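Local coordinates for molybdopterin biosynthesis moeA protein (Pyrococcus horikoshii, PDB 1WU2) that probably takes part in molybdenum cofactor biosynthesis, helping to insert molybdenum into molybdopterin, at residues L18-I24 against A314-G320; K182-I187 against F224-I228; E237-K241 against H269-N273; T280-R285 against Q339-F345. One frame throughout, in Å; residues are numbered along the deposited sequence.

Contact 1: L18-I24 against A314-G320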
loop_
_atom_site.group_PDB
_atom_site.type_symbol
_atom_site.label_atom_id
_atom_site.label_comp_id
_atom_site.label_asym_id
_atom_site.label_seq_id
_atom_site.Cartn_x
_atom_site.Cartn_y
_atom_site.Cartn_z
ATOM N N LEU A 18 -9.924 20.975 -6.254
ATOM C CA LEU A 18 -9.334 20.122 -7.294
ATOM C C LEU A 18 -9.393 20.747 -8.689
ATOM O O LEU A 18 -8.521 20.489 -9.514
ATOM C CB LEU A 18 -10.002 18.740 -7.316
ATOM C CG LEU A 18 -9.734 17.815 -6.127
ATOM C CD1 LEU A 18 -10.554 16.540 -6.258
ATOM C CD2 LEU A 18 -8.245 17.489 -5.995
ATOM N N ASP A 19 -10.419 21.556 -8.952
ATOM C CA ASP A 19 -10.507 22.325 -10.194
ATOM C C ASP A 19 -9.357 23.337 -10.293
ATOM O O ASP A 19 -8.925 23.680 -11.392
ATOM C CB ASP A 19 -11.848 23.070 -10.298
ATOM C CG ASP A 19 -13.023 22.154 -10.653
ATOM O OD1 ASP A 19 -12.821 20.970 -11.009
ATOM O OD2 ASP A 19 -14.207 22.555 -10.599
ATOM N N ASP A 20 -8.878 23.812 -9.146
ATOM C CA ASP A 20 -7.734 24.725 -9.083
ATOM C C ASP A 20 -6.391 24.022 -9.331
ATOM O O ASP A 20 -5.409 24.671 -9.693
ATOM C CB ASP A 20 -7.704 25.430 -7.719
ATOM C CG ASP A 20 -6.891 26.715 -7.736
ATOM O OD1 ASP A 20 -7.192 27.600 -8.560
ATOM O OD2 ASP A 20 -5.943 26.934 -6.954
ATOM N N ILE A 21 -6.357 22.706 -9.128
ATOM C CA ILE A 21 -5.135 21.907 -9.246
ATOM C C ILE A 21 -5.034 21.253 -10.627
ATOM O O ILE A 21 -5.969 20.590 -11.080
ATOM C CB ILE A 21 -5.099 20.818 -8.138
ATOM C CG1 ILE A 21 -5.190 21.448 -6.742
ATOM C CG2 ILE A 21 -3.841 19.951 -8.263
ATOM C CD1 ILE A 21 -3.938 22.175 -6.280
ATOM N N ASN A 22 -3.890 21.438 -11.283
ATOM C CA ASN A 22 -3.639 20.848 -12.597
ATOM C C ASN A 22 -2.640 19.697 -12.523
ATOM O O ASN A 22 -1.826 19.625 -11.600
ATOM C CB ASN A 22 -3.111 21.912 -13.561
ATOM C CG ASN A 22 -4.086 23.058 -13.753
ATOM O OD1 ASN A 22 -5.252 22.848 -14.081
ATOM N ND2 ASN A 22 -3.611 24.280 -13.545
ATOM N N GLU A 23 -2.716 18.797 -13.504
ATOM C CA GLU A 23 -1.730 17.735 -13.651
ATOM C C GLU A 23 -0.390 18.353 -14.044
ATOM O O GLU A 23 -0.307 19.072 -15.036
ATOM C CB GLU A 23 -2.173 16.719 -14.710
ATOM C CG GLU A 23 -1.337 15.444 -14.726
ATOM C CD GLU A 23 -1.872 14.393 -15.681
ATOM O OE1 GLU A 23 -3.034 13.968 -15.512
ATOM O OE2 GLU A 23 -1.131 13.985 -16.598
ATOM N N ILE A 24 0.639 18.102 -13.240
ATOM C CA ILE A 24 2.007 18.497 -13.577
ATOM C C ILE A 24 2.410 17.893 -14.928
ATOM O O ILE A 24 2.127 16.728 -15.206
ATOM C CB ILE A 24 2.989 18.081 -12.439
ATOM C CG1 ILE A 24 2.954 19.117 -11.313
ATOM C CG2 ILE A 24 4.423 17.928 -12.951
ATOM C CD1 ILE A 24 3.600 18.646 -10.023
ATOM N N ALA A 314 -5.543 15.761 -4.256
ATOM C CA ALA A 314 -4.842 16.782 -5.038
ATOM C C ALA A 314 -3.530 16.240 -5.596
ATOM O O ALA A 314 -3.228 16.420 -6.772
ATOM C CB ALA A 314 -4.579 18.022 -4.190
ATOM N N LEU A 315 -2.756 15.580 -4.742
ATOM C CA LEU A 315 -1.492 14.963 -5.140
ATOM C C LEU A 315 -1.694 13.911 -6.233
ATOM O O LEU A 315 -0.914 13.836 -7.181
ATOM C CB LEU A 315 -0.811 14.323 -3.931
ATOM C CG LEU A 315 -0.219 15.309 -2.924
ATOM C CD1 LEU A 315 0.007 14.633 -1.583
ATOM C CD2 LEU A 315 1.086 15.898 -3.448
ATOM N N ALA A 316 -2.745 13.109 -6.089
ATOM C CA ALA A 316 -3.083 12.085 -7.073
ATOM C C ALA A 316 -3.457 12.704 -8.416
ATOM O O ALA A 316 -3.118 12.165 -9.461
ATOM C CB ALA A 316 -4.220 11.208 -6.559
ATOM N N LYS A 317 -4.149 13.837 -8.385
ATOM C CA LYS A 317 -4.519 14.551 -9.607
ATOM C C LYS A 317 -3.296 15.132 -10.318
ATOM O O LYS A 317 -3.261 15.195 -11.546
ATOM C CB LYS A 317 -5.521 15.670 -9.302
ATOM C CG LYS A 317 -6.406 16.034 -10.490
ATOM C CD LYS A 317 -6.768 17.502 -10.510
ATOM C CE LYS A 317 -7.475 17.873 -11.801
ATOM N NZ LYS A 317 -8.201 19.157 -11.669
HETATM N N MSE A 318 -2.295 15.540 -9.541
HETATM C CA MSE A 318 -1.095 16.186 -10.077
HETATM C C MSE A 318 -0.206 15.208 -10.857
HETATM O O MSE A 318 0.439 15.597 -11.825
HETATM C CB MSE A 318 -0.297 16.859 -8.950
HETATM C CG MSE A 318 -0.962 18.114 -8.405
HETATM SE SE MSE A 318 -0.022 18.927 -6.885
HETATM C CE MSE A 318 0.688 20.437 -7.810
ATOM N N VAL A 319 -0.182 13.944 -10.441
ATOM C CA VAL A 319 0.554 12.901 -11.162
ATOM C C VAL A 319 -0.363 12.017 -12.023
ATOM O O VAL A 319 0.111 11.118 -12.719
ATOM C CB VAL A 319 1.371 12.007 -10.196
ATOM C CG1 VAL A 319 2.384 12.842 -9.424
ATOM C CG2 VAL A 319 0.459 11.229 -9.237
ATOM N N GLY A 320 -1.668 12.276 -11.981
ATOM C CA GLY A 320 -2.641 11.464 -12.692
ATOM C C GLY A 320 -2.715 10.026 -12.206
ATOM O O GLY A 320 -2.979 9.119 -12.996
HETATM O O HOH W 1 -4.782 14.088 -13.207
#
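Leu-18, in the last turn of helix 10-20, lays CD2 3.6 Å from CA of Ala-314, while its carbonyl O accepts a hydrogen bond from NZ of Lys-317 at 2.6 Å. That amine also donates to Ile-21 O at 2.7 Å, so it bridges two carbonyls at the end of helix 10-20, Leu-18 O being taken by Ile-21 N (3.1 Å) as well. Ile-21 points its side chain at the other helix, CG2 lying 3.4 Å from CG of selenomethionine Met-318. From Ile-21 on the chain runs extended. Glu-23 and Lys-317 O share water 1, and OE2 of Glu-23 forms salt bridges with Lys-157 and Lys-180. Gly-320, the C-prime residue of a Schellman motif, leaves room here: a CB would sit 2.9 Å from Glu-23 OE1. Ile-24 N then donates to Met-318 O at 2.9 Å. The contact thus joins the end of helix 10-20 and its following loop to the C-terminal end of helix 300-319, with Ile-24 and Met-318 both reaching Cys-251, just before strand 252-255.

Contact 2: K182-I187 against F224-I228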
loop_
_atom_site.group_PDB
_atom_site.type_symbol
_atom_site.label_atom_id
_atom_site.label_comp_id
_atom_site.label_asym_id
_atom_site.label_seq_id
_atom_site.Cartn_x
_atom_site.Cartn_y
_atom_site.Cartn_z
ATOM N N LYS A 182 7.793 14.125 -9.097
ATOM C CA LYS A 182 7.082 14.214 -7.829
ATOM C C LYS A 182 6.763 15.672 -7.533
ATOM O O LYS A 182 7.672 16.504 -7.530
ATOM C CB LYS A 182 7.934 13.657 -6.692
ATOM C CG LYS A 182 8.293 12.195 -6.832
ATOM C CD LYS A 182 8.863 11.657 -5.531
ATOM C CE LYS A 182 9.270 10.203 -5.653
ATOM N NZ LYS A 182 9.693 9.658 -4.336
ATOM N N PRO A 183 5.491 15.992 -7.288
ATOM C CA PRO A 183 5.121 17.351 -6.886
ATOM C C PRO A 183 5.855 17.750 -5.616
ATOM O O PRO A 183 5.864 16.993 -4.648
ATOM C CB PRO A 183 3.612 17.250 -6.618
ATOM C CG PRO A 183 3.160 16.046 -7.350
ATOM C CD PRO A 183 4.316 15.106 -7.367
ATOM N N LYS A 184 6.484 18.917 -5.634
ATOM C CA LYS A 184 7.130 19.450 -4.447
ATOM C C LYS A 184 6.057 20.056 -3.545
ATOM O O LYS A 184 5.306 20.924 -3.972
ATOM C CB LYS A 184 8.166 20.501 -4.840
ATOM C CG LYS A 184 9.332 19.942 -5.654
ATOM C CD LYS A 184 10.059 21.037 -6.450
ATOM C CE LYS A 184 10.522 20.559 -7.830
ATOM N NZ LYS A 184 10.318 21.605 -8.886
ATOM N N VAL A 185 5.982 19.579 -2.305
ATOM C CA VAL A 185 4.982 20.027 -1.341
ATOM C C VAL A 185 5.677 20.695 -0.162
ATOM O O VAL A 185 6.340 20.026 0.622
ATOM C CB VAL A 185 4.148 18.833 -0.818
ATOM C CG1 VAL A 185 3.156 19.273 0.264
ATOM C CG2 VAL A 185 3.432 18.142 -1.962
ATOM N N GLY A 186 5.518 22.011 -0.040
ATOM C CA GLY A 186 6.058 22.753 1.083
ATOM C C GLY A 186 5.310 22.456 2.372
ATOM O O GLY A 186 4.118 22.160 2.350
ATOM N N ILE A 187 6.020 22.532 3.493
ATOM C CA ILE A 187 5.441 22.280 4.809
ATOM C C ILE A 187 5.912 23.364 5.778
ATOM O O ILE A 187 7.085 23.399 6.150
ATOM C CB ILE A 187 5.849 20.875 5.326
ATOM C CG1 ILE A 187 5.244 19.778 4.440
ATOM C CG2 ILE A 187 5.407 20.685 6.775
ATOM C CD1 ILE A 187 5.708 18.369 4.778
ATOM N N PHE A 224 3.084 10.168 -3.549
ATOM C CA PHE A 224 3.640 10.662 -4.818
ATOM C C PHE A 224 4.484 11.936 -4.765
ATOM O O PHE A 224 5.094 12.299 -5.772
ATOM C CB PHE A 224 2.526 10.840 -5.861
ATOM C CG PHE A 224 1.480 9.760 -5.817
ATOM C CD1 PHE A 224 1.847 8.422 -5.924
ATOM C CD2 PHE A 224 0.138 10.076 -5.637
ATOM C CE1 PHE A 224 0.892 7.416 -5.870
ATOM C CE2 PHE A 224 -0.825 9.073 -5.583
ATOM C CZ PHE A 224 -0.447 7.742 -5.700
ATOM N N GLY A 225 4.533 12.599 -3.610
ATOM C CA GLY A 225 5.173 13.898 -3.487
ATOM C C GLY A 225 6.543 13.889 -2.831
ATOM O O GLY A 225 6.950 12.904 -2.219
ATOM N N GLU A 226 7.250 15.008 -2.978
ATOM C CA GLU A 226 8.521 15.261 -2.308
ATOM C C GLU A 226 8.302 16.381 -1.292
ATOM O O GLU A 226 8.097 17.525 -1.683
ATOM C CB GLU A 226 9.570 15.697 -3.335
ATOM C CG GLU A 226 10.943 16.026 -2.757
ATOM C CD GLU A 226 11.891 16.638 -3.782
ATOM O OE1 GLU A 226 11.463 16.916 -4.925
ATOM O OE2 GLU A 226 13.073 16.848 -3.439
ATOM N N PRO A 227 8.336 16.071 0.003
ATOM C CA PRO A 227 8.135 17.100 1.030
ATOM C C PRO A 227 9.375 17.972 1.202
ATOM O O PRO A 227 10.493 17.459 1.164
ATOM C CB PRO A 227 7.873 16.285 2.296
ATOM C CG PRO A 227 8.603 15.019 2.081
ATOM C CD PRO A 227 8.575 14.747 0.601
ATOM N N ILE A 228 9.165 19.273 1.380
ATOM C CA ILE A 228 10.249 20.221 1.593
ATOM C C ILE A 228 9.953 21.029 2.853
ATOM O O ILE A 228 8.967 21.762 2.908
ATOM C CB ILE A 228 10.405 21.134 0.362
ATOM C CG1 ILE A 228 11.047 20.356 -0.794
ATOM C CG2 ILE A 228 11.264 22.358 0.682
ATOM C CD1 ILE A 228 10.422 20.633 -2.128
HETATM O O HOH W 2 6.769 9.933 -2.930
HETATM O O HOH W 3 10.447 16.674 -7.286
HETATM O O HOH W 4 9.951 12.016 -2.112
#
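Phe-224 enters with positive phi (79°), and its carbonyl O lies 3.3 Å from both CB of Lys-182 and CD of Pro-183, before regular pairing begins. At Gly-225 the chains are close: a CB would stand 3.3 Å from Pro-183 O and 3.5 Å from Val-185 CG2. Its carbonyl is linked to Lys-182 NZ through waters 2 and 4. Glu-226 opens the parallel pairing, its N donating to Pro-183 O at 2.9 Å and its O accepting from Val-185 N at 3.0 Å; through OE1 it also shares water 3 with Lys-182 O. Pro-227 has no amide hydrogen to give, but this position needs none, and its CB packs 3.9 Å from CD1 of Ile-187. Ile-228 repeats the pattern of Glu-226: its N donates to Val-185 O at 3.0 Å and its O accepts from Ile-187 N at 3.1 Å, while CD1 rests 3.5 Å from CB of Lys-184. Strand 226-233 is outermost in its sheet within this chain, and strand 184-190 continues the pairing inward to strand 252-255. Helix 212-222 packs on Val-185, Ile-187 and Pro-227, helix 300-319 on Pro-183 and Val-185, consistent with the alpha/beta core of a molybdopterin-binding domain.

Contact 3: E237-K241 against H269-N273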
loop_
_atom_site.group_PDB
_atom_site.type_symbol
_atom_site.label_atom_id
_atom_site.label_comp_id
_atom_site.label_asym_id
_atom_site.label_seq_id
_atom_site.Cartn_x
_atom_site.Cartn_y
_atom_site.Cartn_z
ATOM N N GLU A 237 3.475 37.850 11.954
ATOM C CA GLU A 237 3.011 38.117 10.587
ATOM C C GLU A 237 4.145 38.298 9.571
ATOM O O GLU A 237 4.054 37.805 8.447
ATOM C CB GLU A 237 2.099 39.351 10.565
ATOM C CG GLU A 237 1.345 39.548 9.255
ATOM C CD GLU A 237 0.608 40.874 9.192
ATOM O OE1 GLU A 237 0.739 41.581 8.167
ATOM O OE2 GLU A 237 -0.101 41.208 10.165
ATOM N N SER A 238 5.201 39.005 9.966
ATOM C CA SER A 238 6.331 39.269 9.072
ATOM C C SER A 238 7.042 37.983 8.650
ATOM O O SER A 238 7.345 37.789 7.471
ATOM C CB SER A 238 7.335 40.214 9.740
ATOM O OG SER A 238 8.258 40.717 8.790
ATOM N N ILE A 239 7.302 37.115 9.622
ATOM C CA ILE A 239 7.986 35.848 9.375
ATOM C C ILE A 239 7.106 34.843 8.619
ATOM O O ILE A 239 7.625 34.030 7.870
ATOM C CB ILE A 239 8.525 35.254 10.716
ATOM C CG1 ILE A 239 9.755 36.046 11.193
ATOM C CG2 ILE A 239 8.892 33.772 10.571
ATOM C CD1 ILE A 239 9.589 36.706 12.545
ATOM N N ILE A 240 5.785 34.905 8.788
ATOM C CA ILE A 240 4.882 33.998 8.071
ATOM C C ILE A 240 4.715 34.433 6.609
ATOM O O ILE A 240 4.229 33.663 5.784
ATOM C CB ILE A 240 3.501 33.893 8.782
ATOM C CG1 ILE A 240 3.657 33.403 10.228
ATOM C CG2 ILE A 240 2.561 32.955 8.023
ATOM C CD1 ILE A 240 4.431 32.103 10.384
ATOM N N LYS A 241 5.140 35.655 6.291
ATOM C CA LYS A 241 5.104 36.166 4.919
ATOM C C LYS A 241 6.126 35.510 3.976
ATOM O O LYS A 241 6.104 35.773 2.773
ATOM C CB LYS A 241 5.295 37.689 4.905
ATOM C CG LYS A 241 4.340 38.422 3.972
ATOM C CD LYS A 241 2.913 38.432 4.514
ATOM C CE LYS A 241 2.126 39.629 3.999
ATOM N NZ LYS A 241 2.293 39.820 2.531
ATOM N N HIS A 269 -6.779 34.880 6.116
ATOM C CA HIS A 269 -7.083 35.562 4.855
ATOM C C HIS A 269 -6.092 36.698 4.562
ATOM O O HIS A 269 -6.043 37.207 3.443
ATOM C CB HIS A 269 -8.516 36.101 4.847
ATOM C CG HIS A 269 -8.984 36.534 3.491
ATOM N ND1 HIS A 269 -9.026 35.678 2.410
ATOM C CD2 HIS A 269 -9.404 37.738 3.034
ATOM C CE1 HIS A 269 -9.465 36.332 1.350
ATOM N NE2 HIS A 269 -9.701 37.584 1.701
ATOM N N LYS A 270 -5.309 37.091 5.565
ATOM C CA LYS A 270 -4.270 38.102 5.387
ATOM C C LYS A 270 -3.049 37.568 4.633
ATOM O O LYS A 270 -2.285 38.348 4.063
ATOM C CB LYS A 270 -3.848 38.667 6.748
ATOM C CG LYS A 270 -4.991 39.356 7.501
ATOM C CD LYS A 270 -4.521 40.556 8.325
ATOM C CE LYS A 270 -4.033 40.153 9.717
ATOM N NZ LYS A 270 -2.588 40.449 9.918
ATOM N N PHE A 271 -2.866 36.247 4.632
ATOM C CA PHE A 271 -1.744 35.610 3.934
ATOM C C PHE A 271 -2.128 34.982 2.594
ATOM O O PHE A 271 -1.275 34.815 1.722
ATOM C CB PHE A 271 -1.128 34.523 4.813
ATOM C CG PHE A 271 -0.681 35.011 6.155
ATOM C CD1 PHE A 271 0.247 36.039 6.260
ATOM C CD2 PHE A 271 -1.184 34.439 7.318
ATOM C CE1 PHE A 271 0.666 36.493 7.500
ATOM C CE2 PHE A 271 -0.771 34.887 8.562
ATOM C CZ PHE A 271 0.157 35.918 8.652
ATOM N N VAL A 272 -3.401 34.619 2.441
ATOM C CA VAL A 272 -3.865 33.877 1.271
ATOM C C VAL A 272 -5.192 34.422 0.750
ATOM O O VAL A 272 -6.075 34.770 1.531
ATOM C CB VAL A 272 -4.062 32.377 1.612
ATOM C CG1 VAL A 272 -4.515 31.594 0.384
ATOM C CG2 VAL A 272 -2.781 31.776 2.190
ATOM N N ASN A 273 -5.324 34.478 -0.573
ATOM C CA ASN A 273 -6.602 34.768 -1.211
ATOM C C ASN A 273 -7.394 33.465 -1.352
ATOM O O ASN A 273 -7.150 32.665 -2.257
ATOM C CB ASN A 273 -6.396 35.446 -2.571
ATOM C CG ASN A 273 -7.553 36.349 -2.948
ATOM O OD1 ASN A 273 -8.686 35.891 -3.108
ATOM N ND2 ASN A 273 -7.277 37.644 -3.081
#
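This is a small surface contact made by side chains, in which one aromatic ring and one salt bridge join the short helix 237-240 to the loop that leads into strand 276-277. No hydrogen bond crosses between the two segments, and their closest CA atoms, those of Lys-241 and Phe-271, are 6.9 Å apart. Phe-271 fills that gap. Its ring reaches the helix and receives Ile-240 over one face: CG2 of Ile-240 is 3.8 Å from the ring centroid and only 10° off the ring normal, a well-centred CH-pi contact. Lys-241 lies at the ring edge, its CD 4.0 Å from CD1 of Phe-271, so the aliphatic part of a charged side chain borders the aromatic group. Glu-237 adds CG at 3.6 Å from CE1 of Phe-271. Beyond the ring, the carboxylate of Glu-237 meets the neighbouring loop residue, with OE2 2.6 Å from NZ of Lys-270 in a salt bridge. The acid therefore uses its methylene group against the phenylalanine and its charge against the lysine. Helix 237-240 follows strand 226-233, and Ile-240 also packs on Leu-233 of that strand. On the loop side, Val-272 touches Val-293 and Ile-295 of strand 293-295. Strands 226-233 and 293-295 belong to one mixed sheet, with strands 184-190 and 252-255 between them.

Contact 4: T280-R285 against Q339-F345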
loop_
_atom_site.group_PDB
_atom_site.type_symbol
_atom_site.label_atom_id
_atom_site.label_comp_id
_atom_site.label_asym_id
_atom_site.label_seq_id
_atom_site.Cartn_x
_atom_site.Cartn_y
_atom_site.Cartn_z
ATOM N N THR A 280 -17.176 21.675 6.088
ATOM C CA THR A 280 -18.174 20.865 6.769
ATOM C C THR A 280 -17.588 19.641 7.504
ATOM O O THR A 280 -18.237 19.080 8.386
ATOM C CB THR A 280 -19.255 20.472 5.728
ATOM O OG1 THR A 280 -20.302 21.453 5.733
ATOM C CG2 THR A 280 -19.962 19.213 6.079
ATOM N N ILE A 281 -16.362 19.245 7.173
ATOM C CA ILE A 281 -15.790 18.016 7.734
ATOM C C ILE A 281 -15.568 18.097 9.251
ATOM O O ILE A 281 -15.444 19.182 9.816
ATOM C CB ILE A 281 -14.475 17.603 7.008
ATOM C CG1 ILE A 281 -13.306 18.523 7.379
ATOM C CG2 ILE A 281 -14.685 17.556 5.494
ATOM C CD1 ILE A 281 -11.948 17.960 7.007
ATOM N N LYS A 282 -15.513 16.931 9.886
ATOM C CA LYS A 282 -15.328 16.817 11.327
ATOM C C LYS A 282 -14.614 15.496 11.640
ATOM O O LYS A 282 -15.161 14.434 11.349
ATOM C CB LYS A 282 -16.682 16.853 12.045
ATOM C CG LYS A 282 -16.581 16.954 13.570
ATOM C CD LYS A 282 -17.893 16.571 14.253
ATOM C CE LYS A 282 -17.730 16.433 15.767
ATOM N NZ LYS A 282 -18.013 15.046 16.245
ATOM N N PRO A 283 -13.407 15.534 12.211
ATOM C CA PRO A 283 -12.666 16.771 12.504
ATOM C C PRO A 283 -12.111 17.442 11.247
ATOM O O PRO A 283 -12.305 16.931 10.144
ATOM C CB PRO A 283 -11.518 16.282 13.396
ATOM C CG PRO A 283 -11.304 14.860 12.996
ATOM C CD PRO A 283 -12.659 14.333 12.621
ATOM N N GLY A 284 -11.436 18.577 11.424
ATOM C CA GLY A 284 -10.810 19.298 10.325
ATOM C C GLY A 284 -11.644 20.429 9.754
ATOM O O GLY A 284 -11.373 20.897 8.651
ATOM N N ARG A 285 -12.642 20.871 10.517
ATOM C CA ARG A 285 -13.588 21.911 10.089
ATOM C C ARG A 285 -12.934 23.215 9.595
ATOM O O ARG A 285 -13.305 23.707 8.531
ATOM C CB ARG A 285 -14.612 22.185 11.213
ATOM C CG ARG A 285 -15.034 23.637 11.421
ATOM C CD ARG A 285 -16.067 23.811 12.524
ATOM N NE ARG A 285 -16.345 25.219 12.794
ATOM C CZ ARG A 285 -17.407 25.678 13.459
ATOM N NH1 ARG A 285 -18.326 24.846 13.950
ATOM N NH2 ARG A 285 -17.554 26.988 13.637
ATOM N N GLN A 339 -23.839 13.958 13.353
ATOM C CA GLN A 339 -24.443 15.273 13.244
ATOM C C GLN A 339 -24.848 15.539 11.803
ATOM O O GLN A 339 -24.062 15.307 10.878
ATOM C CB GLN A 339 -23.444 16.338 13.702
ATOM C CG GLN A 339 -24.072 17.638 14.160
ATOM C CD GLN A 339 -23.036 18.657 14.598
ATOM O OE1 GLN A 339 -21.946 18.293 15.043
ATOM N NE2 GLN A 339 -23.376 19.934 14.483
ATOM N N LEU A 340 -26.078 16.008 11.615
ATOM C CA LEU A 340 -26.526 16.489 10.312
ATOM C C LEU A 340 -25.834 17.817 10.037
ATOM O O LEU A 340 -25.635 18.619 10.949
ATOM C CB LEU A 340 -28.050 16.661 10.265
ATOM C CG LEU A 340 -28.881 15.377 10.160
ATOM C CD1 LEU A 340 -30.373 15.689 10.276
ATOM C CD2 LEU A 340 -28.597 14.632 8.863
ATOM N N GLY A 341 -25.459 18.033 8.780
ATOM C CA GLY A 341 -24.678 19.193 8.391
ATOM C C GLY A 341 -23.170 19.020 8.525
ATOM O O GLY A 341 -22.429 19.924 8.144
ATOM N N ARG A 342 -22.715 17.880 9.051
ATOM C CA ARG A 342 -21.282 17.616 9.224
ATOM C C ARG A 342 -20.855 16.314 8.551
ATOM O O ARG A 342 -21.484 15.268 8.733
ATOM C CB ARG A 342 -20.904 17.580 10.707
ATOM C CG ARG A 342 -21.284 18.839 11.493
ATOM C CD ARG A 342 -20.612 20.107 11.012
ATOM N NE ARG A 342 -19.161 20.042 11.163
ATOM C CZ ARG A 342 -18.499 20.280 12.292
ATOM N NH1 ARG A 342 -19.135 20.623 13.409
ATOM N NH2 ARG A 342 -17.178 20.184 12.298
ATOM N N TYR A 343 -19.775 16.396 7.778
ATOM C CA TYR A 343 -19.219 15.264 7.051
ATOM C C TYR A 343 -18.215 14.556 7.957
ATOM O O TYR A 343 -17.128 15.070 8.204
ATOM C CB TYR A 343 -18.543 15.760 5.772
ATOM C CG TYR A 343 -18.246 14.691 4.752
ATOM C CD1 TYR A 343 -17.041 13.996 4.775
ATOM C CD2 TYR A 343 -19.163 14.388 3.751
ATOM C CE1 TYR A 343 -16.765 13.017 3.835
ATOM C CE2 TYR A 343 -18.897 13.412 2.805
ATOM C CZ TYR A 343 -17.696 12.730 2.852
ATOM O OH TYR A 343 -17.424 11.761 1.916
ATOM N N GLU A 344 -18.588 13.376 8.445
ATOM C CA GLU A 344 -17.817 12.673 9.470
ATOM C C GLU A 344 -16.651 11.886 8.878
ATOM O O GLU A 344 -16.841 11.038 8.011
ATOM C CB GLU A 344 -18.699 11.693 10.267
ATOM C CG GLU A 344 -20.125 12.140 10.562
ATOM C CD GLU A 344 -20.203 13.330 11.494
ATOM O OE1 GLU A 344 -19.183 13.662 12.136
ATOM O OE2 GLU A 344 -21.294 13.932 11.581
ATOM N N PHE A 345 -15.448 12.167 9.366
ATOM C CA PHE A 345 -14.283 11.326 9.125
ATOM C C PHE A 345 -14.146 10.430 10.350
ATOM O O PHE A 345 -13.782 10.893 11.432
ATOM C CB PHE A 345 -13.038 12.196 8.928
ATOM C CG PHE A 345 -11.796 11.427 8.557
ATOM C CD1 PHE A 345 -10.909 11.002 9.537
ATOM C CD2 PHE A 345 -11.498 11.161 7.226
ATOM C CE1 PHE A 345 -9.748 10.309 9.199
ATOM C CE2 PHE A 345 -10.344 10.469 6.879
ATOM C CZ PHE A 345 -9.469 10.037 7.870
HETATM O O HOH W 5 -16.543 12.631 13.134
#
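Arg-342 lays one face of its guanidinium over CG of Lys-282, while the edge of the group serves the backbone: NE donates to Thr-280 O at 3.1 Å and NH2 to Ile-281 O at 3.2 Å. Thr-280 O also accepts from Tyr-343 N at 3.2 Å. That bond opens the parallel pairing of strands 281-282 and 343-351, which continues with Lys-282 N to Tyr-343 O at 3.0 Å and Phe-345 N to Lys-282 O at 3.0 Å. A cis peptide precedes Pro-283, where the short strand ends. Tyr-343 and Ile-281 point to the same face, where Tyr-10 of helix 10-20 meets both; Phe-345 packs against helix 300-319 and stacks on Tyr-375. Lys-282 and Glu-344 share the opposite face, and water 5 joins Lys-282 O to Glu-344 OE1. With Lys-282 NZ 4.5 Å from Glu-344 OE1, beyond salt-bridge range, and NH1 of Arg-285 4.3 Å from the like-charged NH1 of Arg-342, the direct polar bonds run to backbone carbonyls, not between paired charges.

Contact 1 joins residues nearly 300 positions apart and encloses contacts 2 and 3 along the chain; contact 4 crosses it, since its second segment follows 314-320. Contacts 2, 3 and 4 come in series. Contacts 1 and 2 touch, their centres 13 Å apart: Leu-315 packs on Val-185, and Val-319 and Ile-24 on Pro-183. Contact 3 lies 21 Å from contact 2, centre to centre, beyond the other end of strand 226-233. Contact 4, centred 24 Å from contact 1, meets the same helices, 10-20 and 300-319. The N-terminal helix thus bears on both the probable molybdopterin-binding region and the C-terminal region, which contact 4 joins through a strand pair.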